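Local coordinates for protein predicted metal-dependent phosphohydrolase (Magnetospirillum magnetotacticum MS-1, PDB 3KH1) that is predicted to be a metal-dependent phosphohydrolase of the HD-domain superfamily, possibly with 5'-deoxynucleotidase activity, at residues D21-I26 with H75-I80; E79-D84 with A105-L110. All coordinates share one frame; numbering follows the deposited sequence.

Interaction 1. Residues D21-I26 with H75-I80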
ATOM      1  N   ASP A  21      10.260   3.652   3.240  1.00 11.64           N
ATOM      2  CA  ASP A  21      10.483   3.719   1.794  1.00 11.81           C
ATOM      3  C   ASP A  21      11.216   2.498   1.282  1.00 11.71           C
ATOM      4  O   ASP A  21      11.014   2.065   0.122  1.00 11.99           O
ATOM      5  CB  ASP A  21      11.262   4.990   1.371  1.00 13.13           C
ATOM      6  CG  ASP A  21      11.172   5.290  -0.159  1.00 13.71           C
ATOM      7  OD1 ASP A  21      10.101   5.750  -0.577  1.00 16.98           O
ATOM      8  OD2 ASP A  21      12.194   5.161  -0.909  1.00 17.25           O
ATOM      9  N   LYS A  22      12.133   1.981   2.108  1.00 12.16           N
ATOM     10  CA  LYS A  22      12.991   0.881   1.694  1.00 12.19           C
ATOM     11  C   LYS A  22      12.237  -0.399   1.377  1.00 10.79           C
ATOM     12  O   LYS A  22      12.767  -1.274   0.689  1.00 12.63           O
ATOM     13  CB  LYS A  22      14.024   0.627   2.770  1.00 12.83           C
ATOM     14  CG  LYS A  22      15.006   1.778   2.956  1.00 14.80           C
ATOM     15  CD  LYS A  22      15.994   1.454   4.110  1.00 17.54           C
ATOM     16  CE  LYS A  22      16.991   2.550   4.403  1.00 21.76           C
ATOM     17  NZ  LYS A  22      17.877   2.137   5.575  1.00 26.85           N
ATOM     18  N   LEU A  23      10.993  -0.529   1.823  1.00 10.59           N
ATOM     19  CA  LEU A  23      10.223  -1.751   1.507  1.00  9.88           C
ATOM     20  C   LEU A  23      10.022  -1.888   0.004  1.00 10.12           C
ATOM     21  O   LEU A  23       9.838  -2.982  -0.536  1.00 10.12           O
ATOM     22  CB  LEU A  23       8.896  -1.756   2.262  1.00  9.72           C
ATOM     23  CG  LEU A  23       8.098  -3.057   2.152  1.00 10.45           C
ATOM     24  CD1 LEU A  23       8.909  -4.196   2.793  1.00 12.38           C
ATOM     25  CD2 LEU A  23       6.759  -2.879   2.781  1.00 11.61           C
ATOM     26  N   LYS A  24      10.028  -0.753  -0.680  1.00  9.47           N
ATOM     27  CA  LYS A  24       9.812  -0.689  -2.127  1.00  9.21           C
ATOM     28  C   LYS A  24      10.905  -1.402  -2.915  1.00  9.80           C
ATOM     29  O   LYS A  24      10.642  -1.768  -4.063  1.00 12.05           O
ATOM     30  CB  LYS A  24       9.712   0.787  -2.559  1.00  8.90           C
ATOM     31  CG  LYS A  24       8.476   1.499  -1.942  1.00  8.96           C
ATOM     32  CD  LYS A  24       8.534   3.009  -2.085  1.00 10.19           C
ATOM     33  CE  LYS A  24       7.443   3.690  -1.272  1.00 10.04           C
ATOM     34  NZ  LYS A  24       7.565   5.199  -1.310  1.00 10.84           N
ATOM     35  N   THR A  25      12.045  -1.644  -2.297  1.00 11.46           N
ATOM     36  CA  THR A  25      13.194  -2.244  -2.931  1.00 13.69           C
ATOM     37  C   THR A  25      13.286  -3.755  -2.700  1.00 12.72           C
ATOM     38  O   THR A  25      14.191  -4.390  -3.214  1.00 14.14           O
ATOM     39  CB  THR A  25      14.562  -1.580  -2.398  1.00 14.59           C
ATOM     40  OG1 THR A  25      14.783  -1.968  -1.050  1.00 20.86           O
ATOM     41  CG2 THR A  25      14.528  -0.136  -2.446  1.00 19.69           C
ATOM     42  N   ILE A  26      12.367  -4.328  -1.923  1.00 10.76           N
ATOM     43  CA  ILE A  26      12.394  -5.771  -1.585  1.00 11.20           C
ATOM     44  C   ILE A  26      11.521  -6.501  -2.584  1.00 10.77           C
ATOM     45  O   ILE A  26      10.296  -6.259  -2.688  1.00 10.86           O
ATOM     46  CB  ILE A  26      11.926  -6.039  -0.165  1.00 10.55           C
ATOM     47  CG1 ILE A  26      12.709  -5.222   0.866  1.00 12.60           C
ATOM     48  CG2 ILE A  26      12.003  -7.562   0.156  1.00 12.31           C
ATOM     49  CD1 ILE A  26      14.214  -5.495   0.882  1.00 14.85           C
ATOM     50  N   HIS A  75       2.748  -5.823   7.410  1.00 10.45           N
ATOM     51  CA  HIS A  75       3.144  -7.213   7.608  1.00 11.28           C
ATOM     52  C   HIS A  75       4.503  -7.597   7.056  1.00 10.70           C
ATOM     53  O   HIS A  75       5.077  -8.550   7.550  1.00 12.04           O
ATOM     54  CB  HIS A  75       2.059  -8.218   7.087  1.00 11.35           C
ATOM     55  CG  HIS A  75       2.185  -8.540   5.629  1.00 11.87           C
ATOM     56  ND1 HIS A  75       1.773  -7.681   4.612  1.00 11.40           N
ATOM     57  CD2 HIS A  75       2.739  -9.620   5.014  1.00 11.98           C
ATOM     58  CE1 HIS A  75       2.064  -8.236   3.436  1.00 12.17           C
ATOM     59  NE2 HIS A  75       2.627  -9.423   3.656  1.00 11.82           N
ATOM     60  N   ASP A  76       4.969  -6.880   6.037  1.00 10.79           N
ATOM     61  CA  ASP A  76       6.256  -7.141   5.436  1.00 10.10           C
ATOM     62  C   ASP A  76       7.340  -6.128   5.762  1.00 10.58           C
ATOM     63  O   ASP A  76       8.466  -6.229   5.266  1.00 11.62           O
ATOM     64  CB  ASP A  76       6.156  -7.301   3.912  1.00 10.31           C
ATOM     65  CG  ASP A  76       5.892  -8.738   3.485  1.00 10.98           C
ATOM     66  OD1 ASP A  76       6.129  -9.668   4.294  1.00 12.38           O
ATOM     67  OD2 ASP A  76       5.524  -8.887   2.303  1.00 12.01           O
ATOM     68  N   ILE A  77       7.085  -5.202   6.658  1.00 10.87           N
ATOM     69  CA  ILE A  77       8.137  -4.238   7.025  1.00 11.38           C
ATOM     70  C   ILE A  77       9.425  -4.907   7.473  1.00 12.20           C
ATOM     71  O   ILE A  77      10.528  -4.433   7.119  1.00 12.78           O
ATOM     72  CB  ILE A  77       7.604  -3.185   8.005  1.00 13.07           C
ATOM     73  CG1 ILE A  77       6.674  -2.191   7.222  1.00 14.07           C
ATOM     74  CG2 ILE A  77       8.763  -2.487   8.761  1.00 13.95           C
ATOM     75  CD1 ILE A  77       5.868  -1.244   8.119  1.00 16.36           C
ATOM     76  N   VAL A  78       9.312  -6.022   8.207  1.00 12.41           N
ATOM     77  CA  VAL A  78      10.531  -6.725   8.596  1.00 13.06           C
ATOM     78  C   VAL A  78      11.427  -7.148   7.432  1.00 12.96           C
ATOM     79  O   VAL A  78      12.664  -7.293   7.607  1.00 14.41           O
ATOM     80  CB  VAL A  78      10.244  -7.978   9.470  1.00 13.43           C
ATOM     81  CG1 VAL A  78       9.703  -7.528  10.861  1.00 14.98           C
ATOM     82  CG2 VAL A  78       9.325  -9.005   8.739  1.00 14.69           C
ATOM     83  N   GLU A  79      10.852  -7.330   6.243  1.00 12.05           N
ATOM     84  CA  GLU A  79      11.641  -7.731   5.076  1.00 12.35           C
ATOM     85  C   GLU A  79      12.646  -6.674   4.606  1.00 13.01           C
ATOM     86  O   GLU A  79      13.555  -6.990   3.845  1.00 13.59           O
ATOM     87  CB  GLU A  79      10.735  -8.235   3.930  1.00 12.43           C
ATOM     88  CG  GLU A  79       9.836  -9.425   4.385  1.00 12.88           C
ATOM     89  CD  GLU A  79       9.307 -10.296   3.272  1.00 12.59           C
ATOM     90  OE1 GLU A  79       9.331  -9.902   2.111  1.00 14.00           O
ATOM     91  OE2 GLU A  79       8.887 -11.439   3.613  1.00 16.27           O
ATOM     92  N   ILE A  80      12.482  -5.415   5.011  1.00 12.63           N
ATOM     93  CA  ILE A  80      13.497  -4.388   4.742  1.00 13.20           C
ATOM     94  C   ILE A  80      14.866  -4.894   5.122  1.00 15.22           C
ATOM     95  O   ILE A  80      15.824  -4.651   4.389  1.00 16.48           O
ATOM     96  CB  ILE A  80      13.162  -3.047   5.425  1.00 13.23           C
ATOM     97  CG1 ILE A  80      11.953  -2.390   4.767  1.00 13.05           C
ATOM     98  CG2 ILE A  80      14.367  -2.113   5.457  1.00 14.93           C
ATOM     99  CD1 ILE A  80      11.315  -1.324   5.592  1.00 12.99           C
TER
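Ile80 lays its CG1-CD1 arm against the backbone of Leu23, CG1 lying 3.6 Å from Leu23 N and 4.0 Å from Leu23 CB, with CD1 also near that CB. The CA atoms of Leu23 and Ile80 stand 5.3 Å apart. The other branch of Ile80, CG2, meets CB of Lys22 at 3.9 Å and also touches CD, the two side chains crossing at about a right angle. The extended lysine chain runs away from 75-80, and its NZ forms a salt bridge with Glu19 on the preceding helix. Leu23 sends its isobutyl group deeper: CG is anti to the backbone N (chi1 -172°), and CD1 reaches the carbonyl O of Asp76 at 3.2 Å, a close van der Waals contact with an oxygen that also accepts the backbone N-H of Glu79. That bond closes the type I beta turn from Asp76 to Glu79, which leads from the end of helix 65-74 into the short helix 79-82. His75, just before the turn, and Asp76, its first residue, probably form the HD signature of this superfamily of largely helical metal-dependent phosphohydrolases; the Asp76 side chain is about 12 Å from a bound calcium ion, too far to ligate it. Against this turn rests the 3-10 segment 21-25. Past its end, Ile26 points CD1 at the carbonyl O of Glu79 (3.4 Å), while its CG2 packs on Glu79 CB at 4.0 Å. Lys24 and Asp21 turn their side chains from 75-80 toward the second subunit. Their salt bridge brings Lys24 NZ to the anti side of Asp21 OD1, tilted 32° out of the carboxylate plane, and NZ also pairs with Glu39 of the second subunit.

Interaction 2. Residues E79-D84 with A105-L110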
ATOM      1  N   GLU A  79      10.852  -7.330   6.243  1.00 12.05           N
ATOM      2  CA  GLU A  79      11.641  -7.731   5.076  1.00 12.35           C
ATOM      3  C   GLU A  79      12.646  -6.674   4.606  1.00 13.01           C
ATOM      4  O   GLU A  79      13.555  -6.990   3.845  1.00 13.59           O
ATOM      5  CB  GLU A  79      10.735  -8.235   3.930  1.00 12.43           C
ATOM      6  CG  GLU A  79       9.836  -9.425   4.385  1.00 12.88           C
ATOM      7  CD  GLU A  79       9.307 -10.296   3.272  1.00 12.59           C
ATOM      8  OE1 GLU A  79       9.331  -9.902   2.111  1.00 14.00           O
ATOM      9  OE2 GLU A  79       8.887 -11.439   3.613  1.00 16.27           O
ATOM     10  N   ILE A  80      12.482  -5.415   5.011  1.00 12.63           N
ATOM     11  CA  ILE A  80      13.497  -4.388   4.742  1.00 13.20           C
ATOM     12  C   ILE A  80      14.866  -4.894   5.122  1.00 15.22           C
ATOM     13  O   ILE A  80      15.824  -4.651   4.389  1.00 16.48           O
ATOM     14  CB  ILE A  80      13.162  -3.047   5.425  1.00 13.23           C
ATOM     15  CG1 ILE A  80      11.953  -2.390   4.767  1.00 13.05           C
ATOM     16  CG2 ILE A  80      14.367  -2.113   5.457  1.00 14.93           C
ATOM     17  CD1 ILE A  80      11.315  -1.324   5.592  1.00 12.99           C
ATOM     18  N   ASP A  81      14.980  -5.518   6.300  1.00 15.95           N
ATOM     19  CA  ASP A  81      16.236  -6.072   6.758  1.00 17.19           C
ATOM     20  C   ASP A  81      16.350  -7.571   6.465  1.00 18.61           C
ATOM     21  O   ASP A  81      17.460  -8.074   6.221  1.00 20.40           O
ATOM     22  CB  ASP A  81      16.426  -5.871   8.275  1.00 19.41           C
ATOM     23  CG  ASP A  81      16.639  -4.417   8.704  1.00 19.28           C
ATOM     24  OD1 ASP A  81      16.737  -3.491   7.841  1.00 21.08           O
ATOM     25  OD2 ASP A  81      16.783  -4.265   9.970  1.00 21.42           O
ATOM     26  N   ALA A  82      15.243  -8.313   6.567  1.00 17.84           N
ATOM     27  CA  ALA A  82      15.311  -9.785   6.456  1.00 18.38           C
ATOM     28  C   ALA A  82      15.250 -10.308   5.024  1.00 18.06           C
ATOM     29  O   ALA A  82      15.589 -11.481   4.802  1.00 20.17           O
ATOM     30  CB  ALA A  82      14.231 -10.452   7.299  1.00 18.35           C
ATOM     31  N   GLY A  83      14.814  -9.483   4.074  1.00 16.83           N
ATOM     32  CA  GLY A  83      14.589  -9.913   2.692  1.00 16.45           C
ATOM     33  C   GLY A  83      13.342 -10.761   2.566  1.00 16.35           C
ATOM     34  O   GLY A  83      12.662 -11.064   3.535  1.00 16.62           O
ATOM     35  N   ASP A  84      13.016 -11.105   1.342  1.00 16.88           N
ATOM     36  CA  ASP A  84      11.909 -11.957   1.049  1.00 16.48           C
ATOM     37  C   ASP A  84      12.383 -13.410   0.983  1.00 18.44           C
ATOM     38  O   ASP A  84      13.521 -13.695   0.575  1.00 20.76           O
ATOM     39  CB  ASP A  84      11.312 -11.560  -0.304  1.00 16.80           C
ATOM     40  CG  ASP A  84      10.126 -12.422  -0.697  1.00 17.30           C
ATOM     41  OD1 ASP A  84       9.138 -12.327   0.026  1.00 21.93           O
ATOM     42  OD2 ASP A  84      10.186 -13.158  -1.693  1.00 20.72           O
ATOM     43  N   ALA A 105      12.779  -5.611  15.778  1.00 21.64           N
ATOM     44  CA  ALA A 105      13.349  -4.788  16.833  1.00 22.00           C
ATOM     45  C   ALA A 105      13.941  -3.455  16.335  1.00 22.63           C
ATOM     46  O   ALA A 105      13.707  -2.409  16.956  1.00 24.53           O
ATOM     47  CB  ALA A 105      14.367  -5.576  17.641  1.00 23.71           C
ATOM     48  N   ARG A 106      14.660  -3.473  15.216  1.00 21.41           N
ATOM     49  CA  ARG A 106      15.292  -2.274  14.707  1.00 21.72           C
ATOM     50  C   ARG A 106      14.275  -1.345  14.078  1.00 20.41           C
ATOM     51  O   ARG A 106      14.285  -0.132  14.309  1.00 21.18           O
ATOM     52  CB  ARG A 106      16.366  -2.597  13.671  1.00 22.16           C
ATOM     53  CG  ARG A 106      17.128  -1.354  13.220  1.00 22.55           C
ATOM     54  CD  ARG A 106      18.081  -1.648  12.095  1.00 23.45           C
ATOM     55  NE  ARG A 106      17.425  -1.730  10.782  1.00 22.53           N
ATOM     56  CZ  ARG A 106      17.062  -0.683  10.022  1.00 22.58           C
ATOM     57  NH1 ARG A 106      17.246   0.578  10.417  1.00 24.88           N
ATOM     58  NH2 ARG A 106      16.575  -0.895   8.824  1.00 22.22           N
ATOM     59  N   LEU A 107      13.397  -1.916  13.244  1.00 17.81           N
ATOM     60  CA  LEU A 107      12.486  -1.115  12.447  1.00 16.39           C
ATOM     61  C   LEU A 107      11.349  -0.569  13.286  1.00 15.92           C
ATOM     62  O   LEU A 107      11.140   0.652  13.305  1.00 16.16           O
ATOM     63  CB  LEU A 107      11.977  -1.925  11.247  1.00 16.00           C
ATOM     64  CG  LEU A 107      13.069  -2.087  10.147  1.00 15.96           C
ATOM     65  CD1 LEU A 107      12.820  -3.312   9.309  1.00 18.44           C
ATOM     66  CD2 LEU A 107      13.181  -0.781   9.346  1.00 18.13           C
ATOM     67  N   PHE A 108      10.566  -1.438  13.932  1.00 16.32           N
ATOM     68  CA  PHE A 108       9.508  -0.942  14.824  1.00 17.24           C
ATOM     69  C   PHE A 108      10.105  -0.124  15.978  1.00 17.77           C
ATOM     70  O   PHE A 108       9.449   0.785  16.473  1.00 18.13           O
ATOM     71  CB  PHE A 108       8.592  -2.080  15.323  1.00 17.85           C
ATOM     72  CG  PHE A 108       7.861  -2.783  14.189  1.00 16.77           C
ATOM     73  CD1 PHE A 108       7.023  -2.082  13.327  1.00 15.83           C
ATOM     74  CD2 PHE A 108       8.033  -4.135  13.942  1.00 17.49           C
ATOM     75  CE1 PHE A 108       6.377  -2.709  12.274  1.00 15.40           C
ATOM     76  CE2 PHE A 108       7.367  -4.748  12.868  1.00 17.55           C
ATOM     77  CZ  PHE A 108       6.566  -4.041  12.072  1.00 14.50           C
ATOM     78  N   GLY A 109      11.364  -0.388  16.333  1.00 18.16           N
ATOM     79  CA  GLY A 109      12.020   0.332  17.416  1.00 18.89           C
ATOM     80  C   GLY A 109      12.254   1.793  17.077  1.00 18.90           C
ATOM     81  O   GLY A 109      12.560   2.573  17.971  1.00 20.76           O
ATOM     82  N   LEU A 110      12.159   2.180  15.802  1.00 18.98           N
ATOM     83  CA  LEU A 110      12.191   3.600  15.423  1.00 17.42           C
ATOM     84  C   LEU A 110      10.966   4.374  15.956  1.00 17.55           C
ATOM     85  O   LEU A 110      11.018   5.577  16.166  1.00 18.41           O
ATOM     86  CB  LEU A 110      12.279   3.755  13.906  1.00 18.59           C
ATOM     87  CG  LEU A 110      13.583   3.270  13.238  1.00 20.21           C
ATOM     88  CD1 LEU A 110      13.440   3.321  11.710  1.00 19.47           C
ATOM     89  CD2 LEU A 110      14.812   4.073  13.726  1.00 23.08           C
TER
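Helix 79-82, a single short turn, faces the C-terminal part of helix 96-108 with the backbones well apart: Asp81 and Leu107 are the residues whose CA atoms come nearest, at 8.4 Å, and side chains fill the separation. This joins two helical elements of the mainly alpha-helical HD domain. The short helix ends at Ala82; Gly83, the next residue, has a positive phi of 74° while its N-H still bonds to Glu79 O, and the chain leaves there away from 105-110. Asp81 and Arg106 meet in a bidentate, side-on salt bridge at the exposed border. Arg106 CG is anti to the backbone N (chi1 -175°), and the chain bends at chi3, which sets NE; NE and NH2 both face the carboxylate. Each nitrogen takes a different oxygen, both on the syn side, and the carboxylate and guanidinium planes are nearly coplanar, 21° apart. The two nearly straight bonds restrain the rotation of both flat groups. NH2 has a second acidic partner in Glu19 of helix 8-19, which ties a third helix to the pair and would further balance the arginine's charge. Deeper in, Leu107 rests CD1 against both side chains of the short helix, 3.9 Å from Ile80 CB and 4.0 Å from Asp81 CG; its apolar methyl thus lies beside the carbon of the carboxylate whose oxygens hold Arg106. Ile80 CG2 comes near the guanidinium edge at NH2. Of the two charged bonds, Arg106 NE to Asp81 OD2 spans 2.7 Å and NH2 to OD1 2.8 Å.

In the fold
Interactions 1 and 2 use the same short helix 79-82, their centres about 7 Å apart, and share Ile80. One of its sides meets the 3-10 segment after helix 8-19; another meets the end of helix 96-108. Interaction 1 is the more buried: four of its seven touching residues are buried, it consists of van der Waals packing of aliphatic side chains on one another and on backbone atoms, and 21-26 also borders the second subunit. Interaction 2 is smaller and lies farther from the chain's centre, coupling an exposed salt bridge to one buried leucine. They join directly where Leu107 CD1 approaches Ile77 O at 3.4 Å. Glu19 links them too, pairing with both Lys22 and Arg106.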